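Local coordinates for filamentous hemagglutinin (PDB 1RWR), which is a secreted adhesin of Bordetella pertussis whose secretion domain, a beta-helix, probably directs its export through the two-partner secretion pathway, at residues 23-37 with 68-82. Sequence-based numbering, arbitrary orientation.
Sequences IADPNSGGVSHNKFQ and NLTRQASAILAEVTD
His33 and Glu79 meet because both side chains leave the backbone with CG opposite the main-chain N (chi1 -170° and -180°) and Glu79 then stays extended. His33 NE2 donates to Glu79 OE1 at 2.7 Å, in the plane of the imidazole and nearly in line with the C-O bond. Leu77 CD2 lies over one face of the ring, 3.7 Å from its centroid, as a CH-pi contact. Lys35 NZ reaches the same OE1 at 3.2 Å from above the carboxylate plane, a salt bridge. Arg128 pairs with Glu79 OE2. On the other face of the sheet, Asn34 ND2 and Asn34 N both donate to Leu77 O, and Asn34 OD1 accepts from Ala24 N and Thr9. Phe36 CE2 packs on Ala78 CB at 3.8 Å. Between the two sets of side chains, strands 31-36 and 75-80 pair in parallel, as neighbouring coils of the beta-helix do. In the loops before them, Asp25 OD2 takes a bond from Thr70 OG1 at 2.7 Å through its syn lone pair and forms a salt bridge with Arg71 NH1, whose hydrogen bond is weak. With Lys35 and Arg128 as charged partners and His33 as a further donor, the buried Glu79 carboxylate is probably kept ionised.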
loop_
_atom_site.group_PDB
_atom_site.type_symbol
_atom_site.label_atom_id
_atom_site.label_comp_id
_atom_site.label_asym_id
_atom_site.label_seq_id
_atom_site.Cartn_x
_atom_site.Cartn_y
_atom_site.Cartn_z
ATOM N N ILE A 23 -16.102 -7.611 9.304
ATOM C CA ILE A 23 -15.798 -8.077 7.977
ATOM C C ILE A 23 -16.669 -9.288 7.611
ATOM O O ILE A 23 -17.148 -10.004 8.499
ATOM C CB ILE A 23 -14.293 -8.455 7.849
ATOM C CG1 ILE A 23 -13.867 -9.544 8.853
ATOM C CG2 ILE A 23 -13.388 -7.233 8.058
ATOM C CD1 ILE A 23 -12.470 -10.141 8.517
ATOM N N ALA A 24 -16.838 -9.491 6.311
ATOM C CA ALA A 24 -17.537 -10.633 5.754
ATOM C C ALA A 24 -16.812 -11.928 6.024
ATOM O O ALA A 24 -15.576 -11.984 6.109
ATOM C CB ALA A 24 -17.741 -10.438 4.237
ATOM N N ASP A 25 -17.583 -13.003 6.137
ATOM C CA ASP A 25 -16.974 -14.334 6.279
ATOM C C ASP A 25 -16.033 -14.570 5.098
ATOM O O ASP A 25 -16.417 -14.312 3.955
ATOM C CB ASP A 25 -18.080 -15.389 6.316
ATOM C CG ASP A 25 -17.657 -16.679 6.938
ATOM O OD1 ASP A 25 -16.666 -16.695 7.706
ATOM O OD2 ASP A 25 -18.313 -17.741 6.706
ATOM N N PRO A 26 -14.799 -15.010 5.328
ATOM C CA PRO A 26 -13.883 -15.263 4.219
ATOM C C PRO A 26 -14.296 -16.443 3.367
ATOM O O PRO A 26 -15.032 -17.347 3.816
ATOM C CB PRO A 26 -12.538 -15.578 4.897
ATOM C CG PRO A 26 -12.887 -16.000 6.243
ATOM C CD PRO A 26 -14.130 -15.193 6.637
ATOM N N ASN A 27 -13.803 -16.440 2.144
ATOM C CA ASN A 27 -14.007 -17.566 1.247
ATOM C C ASN A 27 -13.086 -18.704 1.621
ATOM O O ASN A 27 -12.361 -18.610 2.619
ATOM C CB ASN A 27 -13.843 -17.165 -0.248
ATOM C CG ASN A 27 -12.444 -16.622 -0.586
ATOM O OD1 ASN A 27 -11.426 -17.046 0.008
ATOM N ND2 ASN A 27 -12.380 -15.713 -1.570
ATOM N N SER A 28 -13.096 -19.748 0.778
ATOM C CA SER A 28 -12.317 -20.975 0.998
ATOM C C SER A 28 -10.809 -20.763 0.987
ATOM O O SER A 28 -10.051 -21.586 1.548
ATOM C CB SER A 28 -12.711 -22.034 -0.078
ATOM O OG SER A 28 -12.381 -21.573 -1.405
ATOM N N GLY A 29 -10.362 -19.689 0.326
ATOM C CA GLY A 29 -8.978 -19.290 0.292
ATOM C C GLY A 29 -8.561 -18.295 1.367
ATOM O O GLY A 29 -7.447 -17.857 1.348
ATOM N N GLY A 30 -9.450 -17.975 2.297
ATOM C CA GLY A 30 -9.175 -17.129 3.427
ATOM C C GLY A 30 -9.352 -15.660 3.158
ATOM O O GLY A 30 -9.011 -14.832 4.011
ATOM N N VAL A 31 -9.884 -15.305 2.005
ATOM C CA VAL A 31 -10.047 -13.873 1.675
ATOM C C VAL A 31 -11.428 -13.365 2.112
ATOM O O VAL A 31 -12.461 -13.887 1.686
ATOM C CB VAL A 31 -9.886 -13.634 0.145
ATOM C CG1 VAL A 31 -10.187 -12.171 -0.231
ATOM C CG2 VAL A 31 -8.503 -14.065 -0.333
ATOM N N SER A 32 -11.460 -12.292 2.887
ATOM C CA SER A 32 -12.692 -11.627 3.247
ATOM C C SER A 32 -12.813 -10.416 2.323
ATOM O O SER A 32 -11.993 -9.504 2.401
ATOM C CB SER A 32 -12.650 -11.190 4.698
ATOM O OG SER A 32 -13.773 -10.380 5.045
ATOM N N HIS A 33 -13.812 -10.439 1.440
ATOM C CA HIS A 33 -14.019 -9.402 0.436
ATOM C C HIS A 33 -15.138 -8.487 0.919
ATOM O O HIS A 33 -16.304 -8.874 0.995
ATOM C CB HIS A 33 -14.337 -10.054 -0.919
ATOM C CG HIS A 33 -14.327 -9.102 -2.063
ATOM N ND1 HIS A 33 -14.314 -9.515 -3.376
ATOM C CD2 HIS A 33 -14.345 -7.743 -2.089
ATOM C CE1 HIS A 33 -14.302 -8.455 -4.164
ATOM N NE2 HIS A 33 -14.319 -7.364 -3.409
ATOM N N ASN A 34 -14.761 -7.271 1.299
ATOM C CA ASN A 34 -15.671 -6.314 1.871
ATOM C C ASN A 34 -15.848 -5.148 0.915
ATOM O O ASN A 34 -14.869 -4.486 0.564
ATOM C CB ASN A 34 -15.099 -5.805 3.171
ATOM C CG ASN A 34 -14.920 -6.911 4.170
ATOM O OD1 ASN A 34 -15.903 -7.283 4.828
ATOM N ND2 ASN A 34 -13.717 -7.561 4.188
ATOM N N LYS A 35 -17.068 -4.941 0.446
ATOM C CA LYS A 35 -17.372 -3.814 -0.442
ATOM C C LYS A 35 -17.945 -2.704 0.381
ATOM O O LYS A 35 -18.714 -2.942 1.319
ATOM C CB LYS A 35 -18.330 -4.222 -1.564
ATOM C CG LYS A 35 -17.653 -5.103 -2.632
ATOM C CD LYS A 35 -18.663 -5.641 -3.610
ATOM C CE LYS A 35 -18.018 -6.541 -4.635
ATOM N NZ LYS A 35 -17.447 -5.734 -5.780
ATOM N N PHE A 36 -17.563 -1.486 0.031
ATOM C CA PHE A 36 -18.001 -0.270 0.684
ATOM C C PHE A 36 -18.405 0.759 -0.343
ATOM O O PHE A 36 -17.727 0.938 -1.357
ATOM C CB PHE A 36 -16.843 0.356 1.455
ATOM C CG PHE A 36 -16.414 -0.413 2.659
ATOM C CD1 PHE A 36 -16.923 -0.105 3.900
ATOM C CD2 PHE A 36 -15.499 -1.466 2.543
ATOM C CE1 PHE A 36 -16.529 -0.817 5.039
ATOM C CE2 PHE A 36 -15.103 -2.151 3.685
ATOM C CZ PHE A 36 -15.621 -1.826 4.919
ATOM N N GLN A 37 -19.498 1.455 -0.062
ATOM C CA GLN A 37 -19.852 2.655 -0.818
ATOM C C GLN A 37 -18.834 3.779 -0.555
ATOM O O GLN A 37 -18.442 4.491 -1.501
ATOM C CB GLN A 37 -21.248 3.111 -0.409
ATOM C CG GLN A 37 -21.885 4.082 -1.355
ATOM C CD GLN A 37 -21.888 5.489 -0.824
ATOM O OE1 GLN A 37 -22.238 5.729 0.347
ATOM N NE2 GLN A 37 -21.498 6.440 -1.675
ATOM N N ASN A 68 -20.364 -12.521 11.697
ATOM C CA ASN A 68 -20.311 -13.006 10.347
ATOM C C ASN A 68 -19.402 -14.220 10.168
ATOM O O ASN A 68 -19.571 -14.965 9.205
ATOM C CB ASN A 68 -19.808 -11.918 9.377
ATOM C CG ASN A 68 -20.777 -10.737 9.234
ATOM O OD1 ASN A 68 -22.005 -10.870 9.414
ATOM N ND2 ASN A 68 -20.230 -9.586 8.854
ATOM N N LEU A 69 -18.409 -14.374 11.045
ATOM C CA LEU A 69 -17.343 -15.333 10.828
ATOM C C LEU A 69 -17.702 -16.769 11.208
ATOM O O LEU A 69 -18.208 -17.010 12.301
ATOM C CB LEU A 69 -16.079 -14.961 11.605
ATOM C CG LEU A 69 -15.436 -13.614 11.266
ATOM C CD1 LEU A 69 -14.193 -13.357 12.122
ATOM C CD2 LEU A 69 -15.177 -13.476 9.723
ATOM N N THR A 70 -17.467 -17.686 10.274
ATOM C CA THR A 70 -17.377 -19.115 10.553
ATOM C C THR A 70 -15.908 -19.577 10.598
ATOM O O THR A 70 -15.605 -20.693 11.056
ATOM C CB THR A 70 -18.137 -19.949 9.513
ATOM O OG1 THR A 70 -17.553 -19.810 8.212
ATOM C CG2 THR A 70 -19.557 -19.512 9.379
ATOM N N ARG A 71 -15.010 -18.730 10.094
ATOM C CA ARG A 71 -13.574 -18.912 10.190
ATOM C C ARG A 71 -12.936 -17.520 10.069
ATOM O O ARG A 71 -13.555 -16.578 9.614
ATOM C CB ARG A 71 -13.001 -19.812 9.101
ATOM C CG ARG A 71 -13.262 -19.341 7.681
ATOM C CD ARG A 71 -13.148 -20.536 6.640
ATOM N NE ARG A 71 -13.951 -20.528 5.406
ATOM C CZ ARG A 71 -15.097 -19.872 5.149
ATOM N NH1 ARG A 71 -15.684 -19.057 6.024
ATOM N NH2 ARG A 71 -15.676 -20.042 3.950
ATOM N N GLN A 72 -11.678 -17.447 10.457
ATOM C CA GLN A 72 -10.932 -16.208 10.379
ATOM C C GLN A 72 -10.312 -16.029 9.003
ATOM O O GLN A 72 -9.913 -16.987 8.353
ATOM C CB GLN A 72 -9.879 -16.164 11.486
ATOM C CG GLN A 72 -10.486 -16.173 12.873
ATOM C CD GLN A 72 -9.478 -16.347 13.962
ATOM O OE1 GLN A 72 -8.696 -17.313 13.918
ATOM N NE2 GLN A 72 -9.466 -15.422 14.954
ATOM N N ALA A 73 -10.210 -14.765 8.586
ATOM C CA ALA A 73 -9.558 -14.413 7.349
ATOM C C ALA A 73 -8.035 -14.476 7.420
ATOM O O ALA A 73 -7.437 -14.096 8.409
ATOM C CB ALA A 73 -9.994 -12.962 6.951
ATOM N N SER A 74 -7.418 -14.855 6.316
ATOM C CA SER A 74 -5.984 -14.602 6.099
ATOM C C SER A 74 -5.677 -13.305 5.325
ATOM O O SER A 74 -4.576 -12.797 5.426
ATOM C CB SER A 74 -5.297 -15.819 5.477
ATOM O OG SER A 74 -5.966 -16.214 4.326
ATOM N N ALA A 75 -6.659 -12.748 4.615
ATOM C CA ALA A 75 -6.518 -11.492 3.870
ATOM C C ALA A 75 -7.859 -10.782 3.964
ATOM O O ALA A 75 -8.895 -11.389 3.779
ATOM C CB ALA A 75 -6.168 -11.744 2.410
ATOM N N ILE A 76 -7.820 -9.497 4.270
ATOM C CA ILE A 76 -9.002 -8.682 4.389
ATOM C C ILE A 76 -8.869 -7.590 3.321
ATOM O O ILE A 76 -7.948 -6.783 3.351
ATOM C CB ILE A 76 -9.074 -8.056 5.814
ATOM C CG1 ILE A 76 -9.254 -9.148 6.910
ATOM C CG2 ILE A 76 -10.249 -7.073 5.905
ATOM C CD1 ILE A 76 -8.958 -8.688 8.323
ATOM N N LEU A 77 -9.781 -7.634 2.349
ATOM C CA LEU A 77 -9.890 -6.672 1.297
ATOM C C LEU A 77 -11.076 -5.755 1.565
ATOM O O LEU A 77 -12.194 -6.232 1.791
ATOM C CB LEU A 77 -10.197 -7.428 0.019
ATOM C CG LEU A 77 -10.526 -6.634 -1.237
ATOM C CD1 LEU A 77 -9.402 -5.686 -1.678
ATOM C CD2 LEU A 77 -10.816 -7.651 -2.337
ATOM N N ALA A 78 -10.822 -4.461 1.541
ATOM C CA ALA A 78 -11.825 -3.431 1.592
ATOM C C ALA A 78 -11.779 -2.756 0.236
ATOM O O ALA A 78 -10.765 -2.148 -0.099
ATOM C CB ALA A 78 -11.488 -2.388 2.707
ATOM N N GLU A 79 -12.851 -2.878 -0.539
ATOM C CA GLU A 79 -12.950 -2.327 -1.891
ATOM C C GLU A 79 -14.047 -1.292 -1.942
ATOM O O GLU A 79 -15.167 -1.587 -1.556
ATOM C CB GLU A 79 -13.344 -3.440 -2.879
ATOM C CG GLU A 79 -13.456 -2.954 -4.305
ATOM C CD GLU A 79 -14.113 -3.946 -5.260
ATOM O OE1 GLU A 79 -14.405 -5.072 -4.854
ATOM O OE2 GLU A 79 -14.267 -3.616 -6.464
ATOM N N VAL A 80 -13.738 -0.092 -2.395
ATOM C CA VAL A 80 -14.749 0.938 -2.572
ATOM C C VAL A 80 -15.386 0.789 -3.949
ATOM O O VAL A 80 -14.690 0.773 -4.964
ATOM C CB VAL A 80 -14.165 2.349 -2.414
ATOM C CG1 VAL A 80 -15.196 3.427 -2.819
ATOM C CG2 VAL A 80 -13.715 2.580 -1.005
ATOM N N THR A 81 -16.725 0.734 -3.970
ATOM C CA THR A 81 -17.477 0.515 -5.203
ATOM C C THR A 81 -18.097 1.772 -5.825
ATOM O O THR A 81 -18.537 1.704 -6.970
ATOM C CB THR A 81 -18.606 -0.450 -4.957
ATOM O OG1 THR A 81 -19.539 0.199 -4.085
ATOM C CG2 THR A 81 -18.154 -1.630 -4.244
ATOM N N ASP A 82 -18.144 2.884 -5.113
ATOM C CA ASP A 82 -18.777 4.107 -5.645
ATOM C C ASP A 82 -17.726 5.071 -6.177
ATOM O O ASP A 82 -16.712 4.586 -6.629
ATOM C CB ASP A 82 -19.708 4.748 -4.642
ATOM C CG ASP A 82 -20.961 5.309 -5.305
ATOM O OD1 ASP A 82 -20.946 5.482 -6.563
ATOM O OD2 ASP A 82 -21.998 5.594 -4.652
HETATM O O HOH W 1 -5.488 -18.756 3.830
#